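Long-range contacts in phosphoacetylglucosamine mutase (Aspergillus lentulus, PDB 5O9X), which catalyses the interconversion of N-acetylglucosamine 6-phosphate and N-acetylglucosamine 1-phosphate: residues Thr337-Asn341 / Arg501-Arg505; Val202-Val208 / Glu436-His441; Gln60-Val66 / Gly77-Pro83; Cys216-Gly221 / Leu283-Ala287; Ser275-Ala281 / Tyr292-Glu297. The protein carries 1 engineered substitution. Where two conformers were deposited one is given. Residues are numbered along the deposited sequence.

Contact 1: Thr337-Asn341 / Arg501-Arg505. With G16 (1,6-di-O-phosphono-alpha-D-glucopyranose), chain B.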
# COMPACT_ATOMS: atom_id res chain seq x y z
N THR A 337 -9.39 -7.76 -3.63
CA THR A 337 -10.18 -7.91 -2.39
C THR A 337 -11.67 -7.69 -2.72
O THR A 337 -12.03 -7.35 -3.86
CB THR A 337 -9.70 -7.02 -1.23
OG1 THR A 337 -10.04 -5.61 -1.49
CG2 THR A 337 -8.14 -7.07 -1.17
N ALA A 338 -12.50 -7.78 -1.69
CA ALA A 338 -13.96 -7.70 -1.85
C ALA A 338 -14.36 -6.26 -2.22
O ALA A 338 -15.44 -6.09 -2.77
CB ALA A 338 -14.63 -8.18 -0.54
N TYR A 339 -13.47 -5.26 -2.04
CA TYR A 339 -13.79 -3.88 -2.40
C TYR A 339 -13.69 -3.71 -3.93
O TYR A 339 -14.06 -2.61 -4.43
CB TYR A 339 -12.77 -2.91 -1.74
CG TYR A 339 -13.06 -2.81 -0.25
CD1 TYR A 339 -14.18 -2.09 0.19
CD2 TYR A 339 -12.33 -3.55 0.67
CE1 TYR A 339 -14.50 -2.01 1.52
CE2 TYR A 339 -12.63 -3.46 2.04
CZ TYR A 339 -13.76 -2.73 2.42
OH TYR A 339 -14.14 -2.69 3.75
N ALA A 340 -13.11 -4.69 -4.66
CA ALA A 340 -13.04 -4.55 -6.11
C ALA A 340 -14.42 -4.48 -6.75
O ALA A 340 -15.34 -5.25 -6.37
CB ALA A 340 -12.26 -5.71 -6.75
N ASN A 341 -14.59 -3.57 -7.67
CA ASN A 341 -15.89 -3.49 -8.37
C ASN A 341 -16.18 -4.82 -9.10
O ASN A 341 -15.28 -5.40 -9.74
CB ASN A 341 -15.82 -2.37 -9.40
CG ASN A 341 -17.17 -1.98 -9.87
OD1 ASN A 341 -17.73 -2.64 -10.76
ND2 ASN A 341 -17.73 -0.95 -9.26
N ARG A 501 -24.60 -6.19 -4.33
CA ARG A 501 -23.56 -6.84 -3.53
C ARG A 501 -23.10 -5.85 -2.48
O ARG A 501 -22.73 -4.72 -2.80
CB ARG A 501 -22.40 -7.36 -4.40
CG ARG A 501 -21.61 -8.52 -3.75
CD ARG A 501 -20.49 -9.12 -4.63
NE ARG A 501 -19.23 -8.74 -4.04
CZ ARG A 501 -18.59 -7.61 -4.31
NH1 ARG A 501 -19.04 -6.79 -5.23
NH2 ARG A 501 -17.49 -7.32 -3.66
N SER A 502 -23.19 -6.26 -1.21
CA SER A 502 -22.76 -5.39 -0.11
C SER A 502 -22.11 -6.18 0.97
O SER A 502 -22.48 -7.34 1.21
CB SER A 502 -23.95 -4.50 0.42
OG SER A 502 -23.48 -3.61 1.43
N PHE A 503 -21.07 -5.61 1.62
CA PHE A 503 -20.50 -6.27 2.79
C PHE A 503 -20.02 -5.19 3.79
O PHE A 503 -19.72 -4.10 3.39
CB PHE A 503 -19.36 -7.22 2.49
CG PHE A 503 -18.12 -6.54 1.97
CD1 PHE A 503 -18.07 -6.04 0.60
CD2 PHE A 503 -16.97 -6.45 2.76
CE1 PHE A 503 -16.90 -5.39 0.12
CE2 PHE A 503 -15.80 -5.80 2.26
CZ PHE A 503 -15.80 -5.23 0.97
N ALA A 504 -19.98 -5.56 5.07
CA ALA A 504 -19.53 -4.66 6.15
C ALA A 504 -18.37 -5.33 6.92
O ALA A 504 -18.42 -6.54 7.22
CB ALA A 504 -20.71 -4.37 7.13
N ARG A 505 -17.36 -4.55 7.36
CA ARG A 505 -16.28 -5.16 8.15
C ARG A 505 -15.63 -4.01 8.91
O ARG A 505 -15.67 -2.83 8.46
CB ARG A 505 -15.19 -5.83 7.31
CG ARG A 505 -14.67 -4.96 6.14
CD ARG A 505 -13.45 -5.60 5.41
NE ARG A 505 -12.20 -5.46 6.19
CZ ARG A 505 -11.46 -4.33 6.27
NH1 ARG A 505 -11.84 -3.17 5.70
NH2 ARG A 505 -10.34 -4.35 6.96
C1 G16 B . -3.83 0.44 4.77
C2 G16 B . -3.40 -0.91 4.20
C3 G16 B . -4.30 -1.28 2.98
C4 G16 B . -5.79 -1.28 3.28
C5 G16 B . -6.15 0.09 3.84
C6 G16 B . -7.53 0.17 4.46
O1 G16 B . -3.63 1.45 3.78
O2 G16 B . -1.99 -0.97 3.84
O3 G16 B . -3.83 -2.47 2.48
O4 G16 B . -6.67 -1.51 2.10
O5 G16 B . -5.35 0.43 4.99
O6 G16 B . -7.56 -0.82 5.58
P G16 B . -8.89 -0.89 6.52
O1P G16 B . -10.13 -1.01 5.60
O2P G16 B . -8.98 0.45 7.30
O3P G16 B . -8.70 -2.03 7.54
P' G16 B . -2.64 2.74 4.00
O1X G16 B . -1.43 2.26 4.85
O2X G16 B . -3.43 3.76 4.89
O3X G16 B . -2.39 3.37 2.68
O HOH W 1 -16.88 -2.91 3.80
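One guanidinium nitrogen here serves both the substrate site and a domain interface: R505 NH1 donates to O1P of the bound G16 at 2.8 Å and to Y339 OH at 3.1 Å. R505 NH2 reaches G16 O3P at 2.9 Å, so the arginine grips one phosphate through both terminal nitrogens, while its NE pairs with E477. The Y339 hydroxyl in turn donates to a water (2.7 Å from OH) that donates to F503 O at 3.1 Å. This is a meeting of domain III with the C-terminal domain of a four-domain phosphohexomutase: the type I turn T337-A340, just ahead of helix 342-350, lies over edge strand 501-506. F503 fills the middle of the interface. Its ring edge points at the face of Y339, centroids 4.7 Å apart and planes at 58°, and its own face receives A338 CB in a CH-pi contact, 3.8 Å from the centroid. At the far end R501, whose stronger partner is E518, makes a weak hydrogen bond from NH2 to A338 O (2.6 Å).

Contact 2: Val202-Val208 / Glu436-His441; sequences VMRGVKV and EAILAH
Small side chains on a helix often leave room for a loop to settle, and here A437 and A440 supply that room. Segment 436-441 is regular helix; segment 202-208 leaves the last turn of helix 188-202, makes a type II turn M203-V206 (V206 N to M203 O 3.1 Å, G205 at phi 95°), then runs extended through V208. CA atoms approach most closely at V208-A440 (4.8 Å) and M203-A437 (6.1 Å). M203, with all three chi angles m, folds its thioether over both alanines: SD lies 3.8 Å from A437 CB and CE 3.7 Å from A440 CB. V202 CG2 packs on A437 CB at 3.7 Å. A440 CB projects into the loop's concave side, 3.9 Å from V206 CG2 and 3.5 Å from K207 O. H441 (chi1 m, chi2 -92°) extends across the turn: NE2 donates to V202 O at 2.8 Å, and V206 CG2 sits 3.8 Å from the ring centroid in a CH-pi contact. A water lies 3.1 Å from K207 O and 2.7 Å from A440 O. The whole is loop-on-helix packing between domains II and III, each an alpha/beta unit of the phosphohexomutase fold.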
# COMPACT_ATOMS: atom_id res chain seq x y z
N VAL A 202 11.89 0.92 -20.39
CA VAL A 202 10.51 0.57 -20.74
C VAL A 202 9.97 1.51 -21.82
O VAL A 202 9.19 1.05 -22.63
CB VAL A 202 9.49 0.47 -19.57
CG1 VAL A 202 9.98 -0.37 -18.40
CG2 VAL A 202 9.06 1.80 -19.06
N MET A 203 10.39 2.77 -21.87
CA MET A 203 9.81 3.72 -22.80
C MET A 203 10.44 3.65 -24.21
O MET A 203 10.07 4.43 -25.06
CB MET A 203 9.85 5.17 -22.30
CG MET A 203 8.90 5.42 -21.07
SD MET A 203 7.17 5.19 -21.64
CE MET A 203 6.87 6.61 -22.72
N ARG A 204 11.45 2.81 -24.42
CA ARG A 204 12.21 2.85 -25.72
C ARG A 204 11.20 2.74 -26.88
O ARG A 204 10.37 1.79 -26.93
CB ARG A 204 13.28 1.76 -25.80
CG ARG A 204 14.00 1.73 -27.18
CD ARG A 204 14.66 0.37 -27.50
NE ARG A 204 15.49 -0.08 -26.37
CZ ARG A 204 16.73 0.33 -26.12
NH1 ARG A 204 17.33 1.22 -26.93
NH2 ARG A 204 17.36 -0.13 -25.05
N GLY A 205 11.17 3.78 -27.70
CA GLY A 205 10.46 3.72 -28.96
C GLY A 205 9.05 4.25 -28.91
O GLY A 205 8.39 4.26 -29.95
N VAL A 206 8.55 4.70 -27.74
CA VAL A 206 7.17 5.26 -27.70
C VAL A 206 7.21 6.58 -26.94
O VAL A 206 8.20 6.90 -26.31
CB VAL A 206 6.19 4.23 -26.99
CG1 VAL A 206 6.22 2.85 -27.68
CG2 VAL A 206 6.57 4.02 -25.52
N LYS A 207 6.12 7.29 -26.92
CA LYS A 207 6.02 8.56 -26.19
C LYS A 207 4.67 8.66 -25.53
O LYS A 207 3.66 8.20 -26.08
CB LYS A 207 6.15 9.74 -27.18
CG LYS A 207 7.60 9.94 -27.66
CD LYS A 207 7.85 11.38 -28.09
CE LYS A 207 9.12 11.46 -28.91
NZ LYS A 207 10.00 12.55 -28.40
N VAL A 208 4.66 9.28 -24.34
CA VAL A 208 3.46 9.67 -23.66
C VAL A 208 2.79 10.80 -24.44
O VAL A 208 3.48 11.63 -24.98
CB VAL A 208 3.85 10.20 -22.24
CG1 VAL A 208 2.68 10.88 -21.56
CG2 VAL A 208 4.33 9.01 -21.41
N GLU A 436 1.75 5.13 -17.10
CA GLU A 436 2.18 6.03 -18.21
C GLU A 436 2.82 5.26 -19.39
O GLU A 436 2.50 5.56 -20.56
CB GLU A 436 3.13 7.14 -17.70
CG GLU A 436 2.38 8.21 -16.79
CD GLU A 436 1.18 8.85 -17.51
OE1 GLU A 436 1.33 9.31 -18.68
OE2 GLU A 436 0.06 8.89 -16.93
N ALA A 437 3.74 4.32 -19.06
CA ALA A 437 4.39 3.50 -20.05
C ALA A 437 3.35 2.64 -20.78
O ALA A 437 3.40 2.52 -22.02
CB ALA A 437 5.45 2.59 -19.39
N ILE A 438 2.41 2.04 -20.03
CA ILE A 438 1.43 1.21 -20.68
C ILE A 438 0.57 1.96 -21.67
O ILE A 438 0.33 1.48 -22.82
CB ILE A 438 0.55 0.40 -19.68
CG1 ILE A 438 1.42 -0.57 -18.88
CG2 ILE A 438 -0.51 -0.41 -20.52
CD1 ILE A 438 0.65 -1.14 -17.65
N LEU A 439 -0.02 3.06 -21.24
CA LEU A 439 -0.85 3.88 -22.16
C LEU A 439 -0.04 4.33 -23.37
O LEU A 439 -0.61 4.40 -24.48
CB LEU A 439 -1.37 5.14 -21.48
CG LEU A 439 -2.33 4.74 -20.32
CD1 LEU A 439 -2.61 6.02 -19.50
CD2 LEU A 439 -3.64 4.03 -20.75
N ALA A 440 1.25 4.65 -23.16
CA ALA A 440 2.10 5.14 -24.27
C ALA A 440 2.28 3.96 -25.29
O ALA A 440 2.25 4.20 -26.51
CB ALA A 440 3.48 5.58 -23.77
N HIS A 441 2.52 2.73 -24.79
CA HIS A 441 2.68 1.60 -25.69
C HIS A 441 1.38 1.20 -26.43
O HIS A 441 1.40 0.94 -27.64
CB HIS A 441 3.19 0.37 -24.94
CG HIS A 441 4.67 0.41 -24.68
ND1 HIS A 441 5.58 -0.14 -25.55
CD2 HIS A 441 5.39 0.97 -23.67
CE1 HIS A 441 6.80 0.04 -25.07
NE2 HIS A 441 6.72 0.72 -23.95
O HOH W 2 1.26 6.57 -27.30

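Contact 3: Gln60-Val66 / Gly77-Pro83; sequences QWIGVMV and GVKLVDP
In a beta hairpin, side chains alternate between two faces of the sheet, as the residues here do. Strands 61-66 and 77-81 run antiparallel, axes 4.6 Å apart at closest and 160° between directions. G63-V81 and M65-K79 are hydrogen-bonded pairs; V64-L80 and V66-V78 are non-hydrogen-bonded pairs with CA atoms 4.8 and 4.5 Å apart. G63 N to V81 O, V81 N to G63 O and M65 N to K79 O all measure 2.9 Å, K79 N to M65 O 3.0 Å. V64, V66 and V78 are all t; with L80 (chi1 m, chi2 115°) they share one face, where V78 and L80 meet helix 40-56 and V64 CG2 lies 4.2 Å from L80 CD2. M65 (t, p, t), K79 (t, t, p, t) and V81 (t) take the other, with M65 and K79 reaching helix 164-176. I62 (m, m) sets CD1 3.8 Å from P83 CG, and Q60 OE1 lies 3.7 Å from the same CG. D82 pairs with R53. The connecting loop carries the family's phosphoserine position, here engineered to alanine. Paired amides between largely apolar faces imply a backbone whose polarity is met within the sheet, suited to domain I's interior.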
# COMPACT_ATOMS: atom_id res chain seq x y z
N GLN A 60 20.25 -8.40 10.09
CA GLN A 60 19.78 -7.82 8.82
C GLN A 60 19.04 -6.52 9.18
O GLN A 60 18.51 -6.41 10.26
CB GLN A 60 18.89 -8.77 8.03
CG GLN A 60 19.66 -9.74 7.10
CD GLN A 60 18.74 -10.70 6.39
OE1 GLN A 60 18.00 -11.43 7.01
NE2 GLN A 60 18.77 -10.70 5.08
N TRP A 61 19.15 -5.53 8.32
CA TRP A 61 18.47 -4.27 8.50
C TRP A 61 16.96 -4.50 8.52
O TRP A 61 16.36 -5.12 7.63
CB TRP A 61 18.88 -3.29 7.39
CG TRP A 61 20.30 -2.87 7.56
CD1 TRP A 61 21.40 -3.44 7.01
CD2 TRP A 61 20.76 -1.76 8.36
NE1 TRP A 61 22.54 -2.74 7.41
CE2 TRP A 61 22.18 -1.71 8.23
CE3 TRP A 61 20.12 -0.79 9.15
CZ2 TRP A 61 22.97 -0.76 8.89
CZ3 TRP A 61 20.89 0.18 9.80
CH2 TRP A 61 22.32 0.18 9.66
N ILE A 62 16.35 -4.01 9.59
CA ILE A 62 14.86 -3.96 9.68
C ILE A 62 14.40 -2.47 9.53
O ILE A 62 15.05 -1.58 10.09
CB ILE A 62 14.46 -4.52 11.04
CG1 ILE A 62 14.80 -6.05 11.12
CG2 ILE A 62 12.95 -4.32 11.37
CD1 ILE A 62 14.17 -6.88 9.99
N GLY A 63 13.26 -2.20 8.87
CA GLY A 63 12.89 -0.76 8.68
C GLY A 63 11.72 -0.46 9.62
O GLY A 63 10.91 -1.39 9.99
N VAL A 64 11.62 0.82 10.01
CA VAL A 64 10.46 1.31 10.70
C VAL A 64 10.00 2.57 9.95
O VAL A 64 10.79 3.45 9.77
CB VAL A 64 10.78 1.69 12.17
CG1 VAL A 64 9.51 2.18 12.85
CG2 VAL A 64 11.26 0.46 12.96
N MET A 65 8.75 2.62 9.51
CA MET A 65 8.23 3.83 8.84
C MET A 65 7.23 4.46 9.80
O MET A 65 6.29 3.77 10.24
CB MET A 65 7.50 3.43 7.55
CG MET A 65 6.92 4.63 6.78
SD MET A 65 8.22 5.69 6.11
CE MET A 65 7.22 7.09 5.65
N VAL A 66 7.41 5.74 10.13
CA VAL A 66 6.48 6.40 11.03
C VAL A 66 5.48 7.19 10.13
O VAL A 66 5.85 8.19 9.53
CB VAL A 66 7.18 7.33 12.02
CG1 VAL A 66 6.14 8.07 12.91
CG2 VAL A 66 8.20 6.47 12.84
N GLY A 77 1.46 6.61 13.12
CA GLY A 77 1.50 5.17 13.26
C GLY A 77 2.86 4.68 12.96
O GLY A 77 3.78 5.43 12.59
N VAL A 78 3.03 3.38 13.09
CA VAL A 78 4.40 2.82 12.91
C VAL A 78 4.26 1.47 12.31
O VAL A 78 3.63 0.59 12.95
CB VAL A 78 5.18 2.59 14.24
CG1 VAL A 78 6.65 2.65 13.99
CG2 VAL A 78 4.87 3.60 15.28
N LYS A 79 4.80 1.36 11.09
CA LYS A 79 4.93 0.13 10.27
C LYS A 79 6.30 -0.56 10.27
O LYS A 79 7.32 0.10 9.94
CB LYS A 79 4.68 0.51 8.84
CG LYS A 79 4.08 -0.68 8.14
CD LYS A 79 3.65 -0.36 6.74
CE LYS A 79 4.85 -0.41 5.82
NZ LYS A 79 4.31 -0.25 4.45
N LEU A 80 6.36 -1.87 10.58
CA LEU A 80 7.63 -2.61 10.44
C LEU A 80 7.90 -3.22 9.03
O LEU A 80 6.99 -3.71 8.35
CB LEU A 80 7.79 -3.61 11.55
CG LEU A 80 7.93 -2.83 12.86
CD1 LEU A 80 6.73 -3.12 13.77
CD2 LEU A 80 9.26 -3.23 13.47
N VAL A 81 9.16 -3.19 8.62
CA VAL A 81 9.60 -3.64 7.29
C VAL A 81 10.68 -4.73 7.49
O VAL A 81 11.71 -4.47 8.06
CB VAL A 81 10.18 -2.50 6.40
CG1 VAL A 81 10.50 -3.04 4.97
CG2 VAL A 81 9.18 -1.35 6.31
N ASP A 82 10.42 -5.92 6.95
CA ASP A 82 11.35 -7.07 7.06
C ASP A 82 12.44 -6.94 5.98
O ASP A 82 12.33 -6.09 5.04
CB ASP A 82 10.58 -8.39 6.94
CG ASP A 82 10.30 -9.08 8.28
OD1 ASP A 82 10.90 -8.75 9.29
OD2 ASP A 82 9.47 -10.02 8.34
N PRO A 83 13.47 -7.82 6.02
CA PRO A 83 14.67 -7.49 5.27
C PRO A 83 14.54 -7.33 3.76
O PRO A 83 15.36 -6.63 3.19
CB PRO A 83 15.61 -8.69 5.58
CG PRO A 83 15.24 -8.96 7.04
CD PRO A 83 13.72 -9.00 6.90

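Contact 4: Cys216-Gly221 / Leu283-Ala287; sequences CANGVG and LDGDA
Two tight turns lie side by side here, neither belonging to a helix or strand for most of its length. C216-G219 is a type I' turn, with A217 (61/16) and N218 (54/30) both at positive phi and G219 N bonded to C216 O at 2.9 Å; D284-A287 is a type I turn closed by A287 N to D284 O at 3.0 Å. Both follow parallel strands of the domain II sheet, 212-215 and 279-283, and the second begins the DGDADR sequence that forms the metal-binding loop in phosphohexomutases. The segments run alongside in the same sense, with CA pairs C216-L283 at 5.2 Å, A217-D284 at 5.3 Å, G219-G285 at 4.4 Å and G221-A287 at 5.1 Å. A CB on G219 would clash with G285 O, so glycine permits the closest approach. No direct hydrogen bond crosses. A217 CB packs 3.5 Å from L283 O, V220 CG1 (chi1 p) 3.6 Å from G285 O, and L283 (m, t) brings CD1 4.0 Å from C216 SG. D284 and D286, both chi1 p, point away: D284 OD1 accepts from D288 N and its side chain touches G16, while D286 bonds to T164. Waters complete the join. One donates to C216 O (2.7 Å) and D284 O (2.8 Å) and accepts weakly from G221 N (2.9 Å); the other accepts from V220 N at 2.9 Å and donates to G285 O at 2.7 Å.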
# COMPACT_ATOMS: atom_id res chain seq x y z
N CYS A 216 -0.78 15.50 -4.99
CA CYS A 216 0.19 14.82 -4.12
C CYS A 216 -0.21 14.90 -2.64
O CYS A 216 0.63 14.66 -1.69
CB CYS A 216 1.63 15.33 -4.33
SG CYS A 216 2.27 14.97 -5.99
N ALA A 217 -1.51 15.14 -2.44
CA ALA A 217 -2.13 14.98 -1.11
C ALA A 217 -1.53 15.88 -0.04
O ALA A 217 -1.74 15.68 1.20
CB ALA A 217 -2.09 13.45 -0.67
N ASN A 218 -0.79 16.92 -0.49
CA ASN A 218 0.03 17.83 0.43
C ASN A 218 0.99 17.02 1.32
O ASN A 218 1.25 17.39 2.48
CB ASN A 218 -0.89 18.70 1.30
CG ASN A 218 -1.80 19.58 0.47
OD1 ASN A 218 -3.10 19.55 0.60
ND2 ASN A 218 -1.18 20.30 -0.42
N GLY A 219 1.45 15.86 0.79
CA GLY A 219 2.36 14.99 1.53
C GLY A 219 3.76 14.91 0.93
O GLY A 219 4.04 15.55 -0.08
N VAL A 220 4.57 14.01 1.52
CA VAL A 220 5.96 13.79 1.19
C VAL A 220 6.09 13.35 -0.30
O VAL A 220 7.08 13.67 -0.93
CB VAL A 220 6.60 12.69 2.09
CG1 VAL A 220 5.89 11.33 1.98
CG2 VAL A 220 8.10 12.69 1.90
N GLY A 221 5.04 12.77 -0.86
CA GLY A 221 5.15 12.43 -2.30
C GLY A 221 5.32 13.61 -3.23
O GLY A 221 5.86 13.42 -4.32
N LEU A 283 -2.04 10.72 -5.46
CA LEU A 283 -1.31 9.89 -4.52
C LEU A 283 -1.95 10.11 -3.15
O LEU A 283 -2.78 10.96 -3.00
CB LEU A 283 0.15 10.45 -4.38
CG LEU A 283 0.95 10.48 -5.69
CD1 LEU A 283 2.36 11.02 -5.44
CD2 LEU A 283 0.98 9.06 -6.32
N ASP A 284 -1.53 9.35 -2.15
CA ASP A 284 -1.96 9.71 -0.78
C ASP A 284 -0.77 10.29 -0.01
O ASP A 284 0.29 10.53 -0.60
CB ASP A 284 -2.73 8.56 -0.06
CG ASP A 284 -1.84 7.41 0.27
OD1 ASP A 284 -0.69 7.35 -0.28
OD2 ASP A 284 -2.28 6.54 1.10
N GLY A 285 -1.00 10.58 1.29
CA GLY A 285 -0.02 11.29 2.16
C GLY A 285 1.35 10.62 2.34
O GLY A 285 2.33 11.34 2.59
N ASP A 286 1.47 9.28 2.25
CA ASP A 286 2.83 8.63 2.25
C ASP A 286 3.24 8.07 0.86
O ASP A 286 4.21 7.28 0.71
CB ASP A 286 2.96 7.54 3.33
CG ASP A 286 2.09 6.32 3.05
OD1 ASP A 286 1.11 6.51 2.30
OD2 ASP A 286 2.36 5.18 3.61
N ALA A 287 2.45 8.45 -0.15
CA ALA A 287 2.67 8.04 -1.56
C ALA A 287 2.71 6.49 -1.70
O ALA A 287 3.58 5.93 -2.40
CB ALA A 287 3.92 8.69 -2.15
O HOH W 3 2.20 12.54 -0.99
O HOH W 4 3.62 13.19 4.15

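Contact 5: Ser275-Ala281 / Tyr292-Glu297. Unlike the reference sequence in segment 275-281: I276 (reference Val).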
# COMPACT_ATOMS: atom_id res chain seq x y z
N SER A 275 -8.65 20.63 -16.71
CA SER A 275 -9.60 20.83 -17.81
C SER A 275 -10.22 19.52 -18.21
O SER A 275 -9.69 18.44 -17.90
CB SER A 275 -8.85 21.47 -19.03
OG SER A 275 -8.23 22.70 -18.65
N ILE A 276 -11.32 19.61 -18.95
CA ILE A 276 -11.91 18.49 -19.66
C ILE A 276 -10.81 17.74 -20.40
O ILE A 276 -9.93 18.38 -20.96
CB ILE A 276 -13.01 19.01 -20.63
CG1 ILE A 276 -14.33 19.24 -19.86
CG2 ILE A 276 -13.23 18.07 -21.77
CD1 ILE A 276 -15.15 20.46 -20.32
N LEU A 277 -10.84 16.39 -20.27
CA LEU A 277 -9.89 15.44 -20.86
C LEU A 277 -8.43 15.48 -20.30
O LEU A 277 -7.61 14.69 -20.75
CB LEU A 277 -9.84 15.56 -22.43
CG LEU A 277 -11.14 15.36 -23.26
CD1 LEU A 277 -10.85 15.43 -24.77
CD2 LEU A 277 -11.83 14.05 -22.89
N ASP A 278 -8.09 16.37 -19.34
CA ASP A 278 -6.76 16.28 -18.73
C ASP A 278 -6.64 14.91 -17.98
O ASP A 278 -7.52 14.58 -17.15
CB ASP A 278 -6.52 17.40 -17.72
CG ASP A 278 -6.14 18.73 -18.41
OD1 ASP A 278 -5.81 18.71 -19.63
OD2 ASP A 278 -6.16 19.75 -17.69
N ARG A 279 -5.54 14.17 -18.21
CA ARG A 279 -5.34 12.90 -17.46
C ARG A 279 -4.82 13.29 -16.07
O ARG A 279 -3.81 14.03 -16.00
CB ARG A 279 -4.29 12.07 -18.17
CG ARG A 279 -3.97 10.67 -17.56
CD ARG A 279 -3.17 9.86 -18.55
NE ARG A 279 -1.74 10.31 -18.75
CZ ARG A 279 -1.27 11.04 -19.79
NH1 ARG A 279 -2.11 11.52 -20.71
NH2 ARG A 279 0.02 11.35 -19.85
N CYS A 280 -5.48 12.82 -14.99
CA CYS A 280 -5.06 13.15 -13.61
C CYS A 280 -4.80 11.88 -12.80
O CYS A 280 -5.33 10.81 -13.10
CB CYS A 280 -6.17 13.92 -12.92
SG CYS A 280 -6.57 15.50 -13.76
N ALA A 281 -4.10 12.06 -11.68
CA ALA A 281 -3.96 10.97 -10.69
C ALA A 281 -3.81 11.58 -9.31
O ALA A 281 -3.47 12.77 -9.18
CB ALA A 281 -2.77 10.10 -11.03
N TYR A 292 -6.24 7.09 -10.75
CA TYR A 292 -6.30 7.97 -11.90
C TYR A 292 -7.73 8.40 -12.08
O TYR A 292 -8.64 7.70 -11.62
CB TYR A 292 -5.88 7.11 -13.18
CG TYR A 292 -4.39 7.31 -13.55
CD1 TYR A 292 -3.37 6.64 -12.80
CD2 TYR A 292 -4.03 8.18 -14.60
CE1 TYR A 292 -2.00 6.81 -13.10
CE2 TYR A 292 -2.66 8.34 -14.98
CZ TYR A 292 -1.65 7.67 -14.20
OH TYR A 292 -0.31 7.75 -14.54
N TYR A 293 -7.95 9.49 -12.83
CA TYR A 293 -9.30 9.97 -13.09
C TYR A 293 -9.18 11.09 -14.10
O TYR A 293 -8.09 11.60 -14.39
CB TYR A 293 -10.01 10.51 -11.80
CG TYR A 293 -9.14 11.47 -11.00
CD1 TYR A 293 -9.26 12.92 -11.16
CD2 TYR A 293 -8.22 10.95 -10.06
CE1 TYR A 293 -8.45 13.77 -10.38
CE2 TYR A 293 -7.44 11.80 -9.28
CZ TYR A 293 -7.54 13.21 -9.47
OH TYR A 293 -6.75 14.01 -8.65
N PHE A 294 -10.31 11.40 -14.74
CA PHE A 294 -10.37 12.52 -15.67
C PHE A 294 -11.78 12.98 -15.80
O PHE A 294 -12.72 12.23 -15.43
CB PHE A 294 -9.83 12.08 -17.09
CG PHE A 294 -10.68 11.09 -17.82
CD1 PHE A 294 -11.29 11.43 -19.06
CD2 PHE A 294 -10.81 9.76 -17.36
CE1 PHE A 294 -12.01 10.47 -19.76
CE2 PHE A 294 -11.55 8.83 -18.05
CZ PHE A 294 -12.17 9.16 -19.25
N LEU A 295 -11.94 14.19 -16.38
CA LEU A 295 -13.26 14.69 -16.78
C LEU A 295 -13.46 14.30 -18.25
O LEU A 295 -12.59 14.63 -19.07
CB LEU A 295 -13.31 16.18 -16.65
CG LEU A 295 -13.21 16.62 -15.19
CD1 LEU A 295 -12.82 18.10 -15.10
CD2 LEU A 295 -14.48 16.33 -14.38
N ASP A 296 -14.51 13.56 -18.56
CA ASP A 296 -14.72 13.10 -19.95
C ASP A 296 -15.23 14.27 -20.84
O ASP A 296 -15.42 15.37 -20.36
CB ASP A 296 -15.59 11.80 -20.04
CG ASP A 296 -17.08 12.00 -19.71
OD1 ASP A 296 -17.57 13.15 -19.67
OD2 ASP A 296 -17.78 10.97 -19.48
N GLU A 297 -15.41 14.00 -22.14
CA GLU A 297 -15.91 15.01 -23.10
C GLU A 297 -17.21 15.69 -22.63
O GLU A 297 -17.33 16.89 -22.85
CB GLU A 297 -16.02 14.41 -24.53
CG GLU A 297 -16.84 13.11 -24.65
CD GLU A 297 -17.02 12.66 -26.11
OE1 GLU A 297 -16.90 13.53 -27.01
OE2 GLU A 297 -17.28 11.45 -26.36
O HOH W 5 -9.76 16.09 -16.38
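Hairpin strands need not pair without a break, and the backbone hydrogen bonds here fall into two groups. C280 and Y293 form a hydrogen-bonded antiparallel pair, with C280 N to Y293 O and Y293 N to C280 O both at 2.9 Å, followed by the non-hydrogen-bonded pair A281-Y292, whose CA atoms stand 4.0 Å apart. Farther out, L277 N donates to L295 O at 2.8 Å. Between the two groups a water takes over: it accepts from L295 N (2.9 Å) and donates to S275 O and D278 O, each at 2.8 Å. The type II turn S275-D278 puts both carbonyls within its reach; the turn is closed by D278 N to S275 O (3.0 Å) and braced by S275 N to D278 OD2 (2.8 Å). This hairpin of strands 279-283 and 290-295 belongs to the mixed sheet of domain II, where 279-283 also pairs in parallel with 212-215. Among the ring contacts, A281 CB lies 3.9 Å from the centroid of Y292 and C280 CB 3.8 Å from that of Y293, whose hydroxyl bonds to S282; C280 SG makes an oblique sulfur-aromatic contact at 5.1 Å from the Y293 centroid. Van der Waals packing adds R279 CG against Y292 CE2 (3.7 Å) and, at the exposed end, L277 CD2 beside E297 N (3.7 Å). Of the polar ends, R279 and Y292 engage E436, and D296 pairs with R302.

Contacts 1, 3 and 4 are buried, whereas contacts 2 and 5 are only partly so. Contacts 3 and 5 are both hairpins, one in the domain I sheet and one in that of domain II, with centres 36 Å apart; the first is joined by direct backbone bonds, the second partly through water. Contact 4 continues from strand 279-283 of contact 5, yet its hydrogen bonds across the segments all run through water, beside direct packing. Contacts 2 and 5 touch: E436 OE1 meets R279 NH2 and E436 OE2 meets Y292 OH, each at 2.7 Å, tying a domain III helix to the domain II sheet. Interdomain contacts 1 and 2 rely mainly on side chains, some meeting backbone carbonyls, and contact 1 alone includes hydrogen bonds to G16.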